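Local coordinates for vascular protein tyrosine phosphatase 1 (Rattus norvegicus, PDB 3I36) that probably removes phosphate from phosphotyrosine residues of proteins by hydrolysis, through the cytoplasmic catalytic domain of a receptor-type tyrosine phosphatase, at residues D218-F223 with I255-L260; N268-Y273 with Q298-I303; Y277-R280 with M286-T289. All blocks are in the same frame, centred on the assembly; numbering follows the deposited sequence. Where two conformers were deposited one is given.

Interaction 1 of 3, residues D218-F223 with I255-L260; sequences DLLINF and IAIDRL
With chi1 at -172°, L220 of helix 218-231 carries its CG opposite the backbone N, which puts CD2 against I257 of helix 249-267. I257 answers with its longer branch: CG1 stands opposite its own carbonyl carbon (chi1 -74°), and a nearly extended chi2 of 169° sends CD1 out to the leucine. The two side chains cross at a slant, and L220 CD2 meets I257 CD1 at 3.3 Å, tighter than usual for two methyl carbons; L220 CG lies 4.0 Å from the same CD1. Two consecutive residues of the first helix thus meet a single isoleucine of the second. The shorter branch of I257 serves the neighbouring residue, I257 CG2 standing 4.4 Å from I221 CG1, so that I257 has a branch for each of the two. No hydrogen bond joins the segments; the contact is small, buried and wholly aliphatic, with the I221 and I257 CA atoms 7.5 Å apart. Polar links lie to one side, where D258 forms salt bridges with R224 and R228 further along helix 218-231. F295 packs on L220, while L296 and C299 pack on I257, which brings helix 290-305 against both partners. Helix 249-267 starts at the end of the probable phosphate-binding P-loop 244-250, which contains the probable nucleophile C244, and its packing against helix 218-231 belongs to the helical core of the protein tyrosine phosphatase fold.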
loop_
_atom_site.group_PDB
_atom_site.type_symbol
_atom_site.label_atom_id
_atom_site.label_comp_id
_atom_site.label_asym_id
_atom_site.label_seq_id
_atom_site.Cartn_x
_atom_site.Cartn_y
_atom_site.Cartn_z
ATOM N N ASP A 218 4.674 -0.772 -17.040
ATOM C CA ASP A 218 4.526 -2.210 -17.215
ATOM C C ASP A 218 5.092 -3.014 -16.047
ATOM O O ASP A 218 4.491 -3.999 -15.628
ATOM C CB ASP A 218 5.116 -2.686 -18.555
ATOM C CG ASP A 218 6.504 -2.147 -18.810
ATOM O OD1 ASP A 218 7.104 -1.553 -17.891
ATOM O OD2 ASP A 218 7.001 -2.321 -19.945
ATOM N N LEU A 219 6.229 -2.591 -15.511
ATOM C CA LEU A 219 6.868 -3.367 -14.461
ATOM C C LEU A 219 6.024 -3.354 -13.197
ATOM O O LEU A 219 5.805 -4.397 -12.577
ATOM C CB LEU A 219 8.273 -2.857 -14.167
ATOM C CG LEU A 219 9.242 -3.208 -15.299
ATOM C CD1 LEU A 219 10.560 -2.474 -15.138
ATOM C CD2 LEU A 219 9.453 -4.714 -15.326
ATOM N N LEU A 220 5.546 -2.176 -12.808
ATOM C CA LEU A 220 4.724 -2.110 -11.620
ATOM C C LEU A 220 3.427 -2.876 -11.844
ATOM O O LEU A 220 2.914 -3.530 -10.934
ATOM C CB LEU A 220 4.437 -0.667 -11.237
ATOM C CG LEU A 220 3.737 -0.468 -9.895
ATOM C CD1 LEU A 220 4.595 -1.004 -8.755
ATOM C CD2 LEU A 220 3.460 0.996 -9.697
ATOM N N ILE A 221 2.891 -2.791 -13.057
ATOM C CA ILE A 221 1.660 -3.507 -13.371
ATOM C C ILE A 221 1.891 -5.018 -13.348
ATOM O O ILE A 221 1.085 -5.762 -12.797
ATOM C CB ILE A 221 1.072 -3.060 -14.715
ATOM C CG1 ILE A 221 0.495 -1.648 -14.592
ATOM C CG2 ILE A 221 0.012 -4.050 -15.190
ATOM C CD1 ILE A 221 0.306 -0.932 -15.927
ATOM N N ASN A 222 2.996 -5.474 -13.935
ATOM C CA ASN A 222 3.352 -6.884 -13.882
ATOM C C ASN A 222 3.582 -7.350 -12.449
ATOM O O ASN A 222 3.227 -8.466 -12.081
ATOM C CB ASN A 222 4.591 -7.150 -14.735
ATOM C CG ASN A 222 4.334 -6.930 -16.211
ATOM O OD1 ASN A 222 3.193 -6.994 -16.673
ATOM N ND2 ASN A 222 5.401 -6.672 -16.963
ATOM N N PHE A 223 4.187 -6.481 -11.648
ATOM C CA PHE A 223 4.422 -6.760 -10.240
ATOM C C PHE A 223 3.074 -6.906 -9.541
ATOM O O PHE A 223 2.865 -7.850 -8.777
ATOM C CB PHE A 223 5.228 -5.610 -9.654
ATOM C CG PHE A 223 5.413 -5.662 -8.181
ATOM C CD1 PHE A 223 6.417 -6.432 -7.623
ATOM C CD2 PHE A 223 4.632 -4.880 -7.347
ATOM C CE1 PHE A 223 6.623 -6.431 -6.259
ATOM C CE2 PHE A 223 4.832 -4.887 -5.977
ATOM C CZ PHE A 223 5.836 -5.666 -5.436
ATOM N N ILE A 255 -2.088 0.567 -4.675
ATOM C CA ILE A 255 -3.441 0.138 -4.358
ATOM C C ILE A 255 -4.405 0.630 -5.425
ATOM O O ILE A 255 -5.279 -0.114 -5.902
ATOM C CB ILE A 255 -3.880 0.640 -2.990
ATOM C CG1 ILE A 255 -3.103 -0.103 -1.896
ATOM C CG2 ILE A 255 -5.402 0.446 -2.826
ATOM C CD1 ILE A 255 -3.411 0.409 -0.515
ATOM N N ALA A 256 -4.229 1.880 -5.834
ATOM C CA ALA A 256 -5.112 2.442 -6.854
ATOM C C ALA A 256 -4.970 1.669 -8.154
ATOM O O ALA A 256 -5.957 1.378 -8.816
ATOM C CB ALA A 256 -4.805 3.923 -7.079
ATOM N N ILE A 257 -3.741 1.324 -8.524
ATOM C CA ILE A 257 -3.540 0.602 -9.772
ATOM C C ILE A 257 -4.273 -0.733 -9.700
ATOM O O ILE A 257 -4.916 -1.179 -10.652
ATOM C CB ILE A 257 -2.057 0.294 -9.971
ATOM C CG1 ILE A 257 -1.303 1.560 -10.366
ATOM C CG2 ILE A 257 -1.871 -0.797 -11.018
ATOM C CD1 ILE A 257 0.211 1.373 -10.326
ATOM N N ASP A 258 -4.180 -1.379 -8.554
ATOM C CA ASP A 258 -4.817 -2.685 -8.408
ATOM C C ASP A 258 -6.317 -2.537 -8.598
ATOM O O ASP A 258 -6.969 -3.324 -9.302
ATOM C CB ASP A 258 -4.515 -3.278 -7.036
ATOM C CG ASP A 258 -5.183 -4.626 -6.831
ATOM O OD1 ASP A 258 -4.851 -5.580 -7.562
ATOM O OD2 ASP A 258 -6.039 -4.727 -5.934
ATOM N N ARG A 259 -6.864 -1.514 -7.964
ATOM C CA ARG A 259 -8.286 -1.264 -8.042
ATOM C C ARG A 259 -8.721 -0.890 -9.449
ATOM O O ARG A 259 -9.756 -1.354 -9.922
ATOM C CB ARG A 259 -8.667 -0.184 -7.044
ATOM C CG ARG A 259 -8.491 -0.664 -5.611
ATOM C CD ARG A 259 -8.798 0.434 -4.623
ATOM N NE ARG A 259 -10.164 0.923 -4.764
ATOM C CZ ARG A 259 -10.760 1.727 -3.889
ATOM N NH1 ARG A 259 -10.113 2.107 -2.795
ATOM N NH2 ARG A 259 -12.001 2.147 -4.106
ATOM N N LEU A 260 -7.927 -0.054 -10.112
ATOM C CA LEU A 260 -8.225 0.361 -11.472
ATOM C C LEU A 260 -8.241 -0.824 -12.407
ATOM O O LEU A 260 -9.072 -0.902 -13.305
ATOM C CB LEU A 260 -7.176 1.353 -11.952
ATOM C CG LEU A 260 -7.423 2.731 -11.363
ATOM C CD1 LEU A 260 -6.161 3.553 -11.486
ATOM C CD2 LEU A 260 -8.608 3.373 -12.093
#

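Interaction 2 of 3, residues N268-Y273 with Q298-I303; sequences NTVDVY and QCVLDI
In the helical part of the tyrosine phosphatase domain, the short strand 269-270 and the start of helix 272-280 pack against helix 290-305. V300 is the one residue of 298-303 to make the contact, and it uses both of its methyl groups. V270 and V300 reach toward each other tip to tip, V270 CG1 meeting V300 CG1 at 3.6 Å. V270 CG2 is a little further from the same methyl, V300 CG1, at 4.1 Å, so that methyl is faced by both branches of the strand valine. The other methyl of V300 turns to the helix start: V300 CG2 lies 4.1 Å from V272 CG2, the two side chains sliding past each other in opposite directions. This division follows from the torsion of V300 (chi1 174°), which sets CG1 opposite the backbone N and CG2 opposite the carbonyl carbon. The extended backbone at V270 and D271 puts the side chains of V270 and V272 on the side of helix 290-305, while that of D271 lies on the other. D271 occupies the N-cap position, its OD1 accepting a hydrogen bond from G274 N. On helix 290-305, Q298 NE2 donates to D302 OD1 over 2.9 Å, one turn along. The acceptor oxygen is met on its syn side, with the amide nitrogen 35° out of the carboxylate plane. Strand 269-270 pairs antiparallel with strand 26-27, through backbone bonds of V270 with I26. F31 of helix 28-53 packs on both V270 and V300, and helix 249-267 contributes I264 to V270 and L260 to V272.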
loop_
_atom_site.group_PDB
_atom_site.type_symbol
_atom_site.label_atom_id
_atom_site.label_comp_id
_atom_site.label_asym_id
_atom_site.label_seq_id
_atom_site.Cartn_x
_atom_site.Cartn_y
_atom_site.Cartn_z
ATOM N N ASN A 268 -15.073 -2.137 -17.501
ATOM C CA ASN A 268 -14.655 -1.372 -18.669
ATOM C C ASN A 268 -14.738 0.112 -18.433
ATOM O O ASN A 268 -14.979 0.876 -19.351
ATOM C CB ASN A 268 -15.507 -1.726 -19.876
ATOM C CG ASN A 268 -15.392 -3.170 -20.226
ATOM O OD1 ASN A 268 -14.298 -3.664 -20.485
ATOM N ND2 ASN A 268 -16.504 -3.872 -20.193
ATOM N N THR A 269 -14.516 0.515 -17.189
ATOM C CA THR A 269 -14.612 1.911 -16.845
ATOM C C THR A 269 -13.505 2.170 -15.858
ATOM O O THR A 269 -12.981 1.249 -15.244
ATOM C CB THR A 269 -15.922 2.233 -16.128
ATOM O OG1 THR A 269 -15.914 1.581 -14.849
ATOM C CG2 THR A 269 -17.100 1.757 -16.946
ATOM N N VAL A 270 -13.143 3.430 -15.702
ATOM C CA VAL A 270 -12.196 3.750 -14.666
ATOM C C VAL A 270 -12.677 4.975 -13.945
ATOM O O VAL A 270 -13.366 5.832 -14.496
ATOM C CB VAL A 270 -10.754 3.947 -15.196
ATOM C CG1 VAL A 270 -10.354 2.796 -16.119
ATOM C CG2 VAL A 270 -10.613 5.258 -15.901
ATOM N N ASP A 271 -12.307 5.042 -12.686
ATOM C CA ASP A 271 -12.582 6.219 -11.909
ATOM C C ASP A 271 -11.402 6.370 -10.973
ATOM O O ASP A 271 -11.439 5.956 -9.814
ATOM C CB ASP A 271 -13.887 6.074 -11.140
ATOM C CG ASP A 271 -14.318 7.378 -10.503
ATOM O OD1 ASP A 271 -13.547 8.365 -10.588
ATOM O OD2 ASP A 271 -15.417 7.414 -9.931
ATOM N N VAL A 272 -10.342 6.963 -11.500
ATOM C CA VAL A 272 -9.130 7.122 -10.732
ATOM C C VAL A 272 -9.449 8.091 -9.611
ATOM O O VAL A 272 -9.047 7.902 -8.473
ATOM C CB VAL A 272 -8.027 7.710 -11.606
ATOM C CG1 VAL A 272 -6.760 7.970 -10.774
ATOM C CG2 VAL A 272 -7.739 6.768 -12.780
ATOM N N TYR A 273 -10.173 9.145 -9.963
ATOM C CA TYR A 273 -10.533 10.159 -8.996
ATOM C C TYR A 273 -11.281 9.510 -7.832
ATOM O O TYR A 273 -10.960 9.743 -6.677
ATOM C CB TYR A 273 -11.391 11.230 -9.649
ATOM C CG TYR A 273 -11.741 12.347 -8.698
ATOM C CD1 TYR A 273 -10.941 13.476 -8.606
ATOM C CD2 TYR A 273 -12.859 12.264 -7.889
ATOM C CE1 TYR A 273 -11.249 14.494 -7.739
ATOM C CE2 TYR A 273 -13.182 13.280 -7.015
ATOM C CZ TYR A 273 -12.371 14.391 -6.945
ATOM O OH TYR A 273 -12.684 15.406 -6.079
ATOM N N GLN A 298 -1.541 7.155 -16.402
ATOM C CA GLN A 298 -0.682 6.514 -17.398
ATOM C C GLN A 298 -0.864 4.996 -17.358
ATOM O O GLN A 298 -0.923 4.322 -18.396
ATOM C CB GLN A 298 0.786 6.861 -17.161
ATOM C CG GLN A 298 1.691 6.401 -18.308
ATOM C CD GLN A 298 1.364 7.124 -19.595
ATOM O OE1 GLN A 298 1.416 8.353 -19.645
ATOM N NE2 GLN A 298 1.022 6.368 -20.645
ATOM N N CYS A 299 -0.942 4.458 -16.147
ATOM C CA CYS A 299 -1.173 3.032 -15.966
ATOM C C CYS A 299 -2.440 2.605 -16.685
ATOM O O CYS A 299 -2.427 1.662 -17.470
ATOM C CB CYS A 299 -1.255 2.683 -14.480
ATOM S SG CYS A 299 0.339 2.679 -13.689
ATOM N N VAL A 300 -3.530 3.315 -16.420
ATOM C CA VAL A 300 -4.794 3.032 -17.072
ATOM C C VAL A 300 -4.646 3.084 -18.577
ATOM O O VAL A 300 -5.132 2.206 -19.286
ATOM C CB VAL A 300 -5.897 4.021 -16.644
ATOM C CG1 VAL A 300 -7.159 3.783 -17.452
ATOM C CG2 VAL A 300 -6.175 3.881 -15.157
ATOM N N LEU A 301 -3.976 4.118 -19.073
ATOM C CA LEU A 301 -3.823 4.277 -20.512
ATOM C C LEU A 301 -3.066 3.093 -21.088
ATOM O O LEU A 301 -3.452 2.517 -22.111
ATOM C CB LEU A 301 -3.095 5.584 -20.832
ATOM C CG LEU A 301 -2.999 5.943 -22.308
ATOM C CD1 LEU A 301 -4.388 6.225 -22.849
ATOM C CD2 LEU A 301 -2.064 7.148 -22.503
ATOM N N ASP A 302 -1.983 2.725 -20.419
ATOM C CA ASP A 302 -1.142 1.636 -20.892
ATOM C C ASP A 302 -1.881 0.300 -20.861
ATOM O O ASP A 302 -1.733 -0.520 -21.764
ATOM C CB ASP A 302 0.139 1.567 -20.066
ATOM C CG ASP A 302 1.014 2.791 -20.264
ATOM O OD1 ASP A 302 0.731 3.570 -21.195
ATOM O OD2 ASP A 302 1.982 2.972 -19.501
ATOM N N ILE A 303 -2.680 0.092 -19.822
ATOM C CA ILE A 303 -3.452 -1.132 -19.689
ATOM C C ILE A 303 -4.470 -1.226 -20.808
ATOM O O ILE A 303 -4.598 -2.255 -21.468
ATOM C CB ILE A 303 -4.173 -1.171 -18.337
ATOM C CG1 ILE A 303 -3.148 -1.328 -17.221
ATOM C CG2 ILE A 303 -5.215 -2.288 -18.314
ATOM C CD1 ILE A 303 -3.690 -1.103 -15.848
#

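Interaction 3 of 3, residues Y277-R280 with M286-T289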
loop_
_atom_site.group_PDB
_atom_site.type_symbol
_atom_site.label_atom_id
_atom_site.label_comp_id
_atom_site.label_asym_id
_atom_site.label_seq_id
_atom_site.Cartn_x
_atom_site.Cartn_y
_atom_site.Cartn_z
ATOM N N TYR A 277 -9.945 9.321 -4.125
ATOM C CA TYR A 277 -10.830 9.923 -3.136
ATOM C C TYR A 277 -11.087 8.948 -1.989
ATOM O O TYR A 277 -10.909 9.269 -0.802
ATOM C CB TYR A 277 -12.146 10.291 -3.794
ATOM C CG TYR A 277 -13.012 11.151 -2.923
ATOM C CD1 TYR A 277 -13.157 12.508 -3.189
ATOM C CD2 TYR A 277 -13.695 10.610 -1.839
ATOM C CE1 TYR A 277 -13.952 13.304 -2.393
ATOM C CE2 TYR A 277 -14.494 11.403 -1.036
ATOM C CZ TYR A 277 -14.615 12.750 -1.324
ATOM O OH TYR A 277 -15.398 13.548 -0.530
ATOM N N ASP A 278 -11.511 7.753 -2.354
ATOM C CA ASP A 278 -11.737 6.695 -1.388
ATOM C C ASP A 278 -10.479 6.427 -0.549
ATOM O O ASP A 278 -10.541 6.340 0.672
ATOM C CB ASP A 278 -12.139 5.431 -2.130
ATOM C CG ASP A 278 -12.582 4.334 -1.202
ATOM O OD1 ASP A 278 -13.242 4.627 -0.184
ATOM O OD2 ASP A 278 -12.287 3.176 -1.523
ATOM N N LEU A 279 -9.336 6.300 -1.204
ATOM C CA LEU A 279 -8.096 6.102 -0.462
ATOM C C LEU A 279 -7.878 7.222 0.539
ATOM O O LEU A 279 -7.557 6.964 1.697
ATOM C CB LEU A 279 -6.901 5.978 -1.401
ATOM C CG LEU A 279 -6.984 4.784 -2.358
ATOM C CD1 LEU A 279 -5.715 4.747 -3.198
ATOM C CD2 LEU A 279 -7.182 3.480 -1.592
ATOM N N ARG A 280 -8.064 8.461 0.097
ATOM C CA ARG A 280 -7.878 9.608 0.984
ATOM C C ARG A 280 -8.848 9.619 2.162
ATOM O O ARG A 280 -8.537 10.176 3.209
ATOM C CB ARG A 280 -8.045 10.915 0.226
ATOM C CG ARG A 280 -6.969 11.174 -0.799
ATOM C CD ARG A 280 -5.654 11.591 -0.159
ATOM N NE ARG A 280 -4.700 11.749 -1.239
ATOM C CZ ARG A 280 -4.613 12.834 -1.995
ATOM N NH1 ARG A 280 -5.391 13.883 -1.747
ATOM N NH2 ARG A 280 -3.742 12.867 -3.003
ATOM N N MET A 286 -2.816 9.522 0.327
ATOM C CA MET A 286 -2.753 8.377 -0.574
ATOM C C MET A 286 -2.630 8.896 -1.992
ATOM O O MET A 286 -3.453 9.705 -2.423
ATOM C CB MET A 286 -3.992 7.501 -0.427
ATOM C CG MET A 286 -4.222 7.022 1.002
ATOM S SD MET A 286 -2.747 6.227 1.673
ATOM C CE MET A 286 -2.632 4.837 0.580
ATOM N N VAL A 287 -1.593 8.443 -2.696
ATOM C CA VAL A 287 -1.203 9.011 -3.984
ATOM C C VAL A 287 -0.777 10.439 -3.690
ATOM O O VAL A 287 -1.550 11.395 -3.776
ATOM C CB VAL A 287 -2.330 8.939 -5.051
ATOM C CG1 VAL A 287 -1.799 9.389 -6.425
ATOM C CG2 VAL A 287 -2.858 7.516 -5.142
ATOM N N GLN A 288 0.484 10.548 -3.324
ATOM C CA GLN A 288 0.945 11.673 -2.538
ATOM C C GLN A 288 1.462 12.814 -3.391
ATOM O O GLN A 288 1.586 13.933 -2.917
ATOM C CB GLN A 288 2.041 11.193 -1.604
ATOM C CG GLN A 288 2.591 12.268 -0.710
ATOM C CD GLN A 288 3.550 11.697 0.281
ATOM O OE1 GLN A 288 4.155 10.644 0.038
ATOM N NE2 GLN A 288 3.682 12.358 1.425
ATOM N N THR A 289 1.760 12.524 -4.653
ATOM C CA THR A 289 2.238 13.548 -5.558
ATOM C C THR A 289 1.374 13.561 -6.815
ATOM O O THR A 289 0.765 12.565 -7.183
ATOM C CB THR A 289 3.719 13.315 -5.960
ATOM O OG1 THR A 289 3.807 12.158 -6.802
ATOM C CG2 THR A 289 4.572 13.094 -4.731
#
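R280, the last residue of helix 272-280, reaches across to the loop that follows the helix and bonds M286 and V287. R280 CG, set opposite the carbonyl carbon from CB, lies 4.1 Å from M286 O, and the bend at chi2 (-75°) then lays R280 CD alongside the backbone, 3.5 Å from M286 N. At NE the polar contacts begin: R280 NE donates to M286 O at 2.7 Å, in a bond of 152° at the hydrogen, with the donor tilted 27° from the carbonyl plane. R280 NH2 donates to V287 O at 2.8 Å and adds a weak, longer bond to M286 O. Both carbonyl oxygens lie near the guanidinium plane, at its edge, so two successive peptide groups fix the rotation of the planar group. Y50 of helix 28-53 packs on R280, and its OH hydrogen-bonds to the same V287 O. The loop held in this way is the Q-loop of the tyrosine phosphatase fold, whose Q288 probably binds substrate; V287 also makes a backbone hydrogen bond with V248 of the phosphate-binding loop. L279, the preceding residue, supplies the apolar part of the contact. L279 CB comes to 3.4 Å from M286 CB, closer than usual for two carbons, and L279 O lies 3.4 Å from M286 CG. The M286 chain is bent at chi2 and chi3, and its side chain packs on V248 and T251, while L279 CD1 only just meets V287 CG2 at 4.4 Å.

In the fold
Along the chain, interaction 1 closes before interaction 2 opens, and interaction 3 is nested within the loop that interaction 2 closes. The centres of interactions 1 and 2 are about 10 Å apart, and each lies about 15 Å from the centre of interaction 3. Interactions 1 and 2 touch through apolar packing, including L260 with V300 and I221 with I303, whereas interaction 1 reaches interaction 3 through the R259–D278 salt bridge and the packing of I255 on L279. Interactions 2 and 3 share helix 272-280 at its two ends. Helix 249-267 touches segments of all three contacts, which lie in the helical part of the phosphatase domain, interaction 3 holding the probable substrate residue Q288.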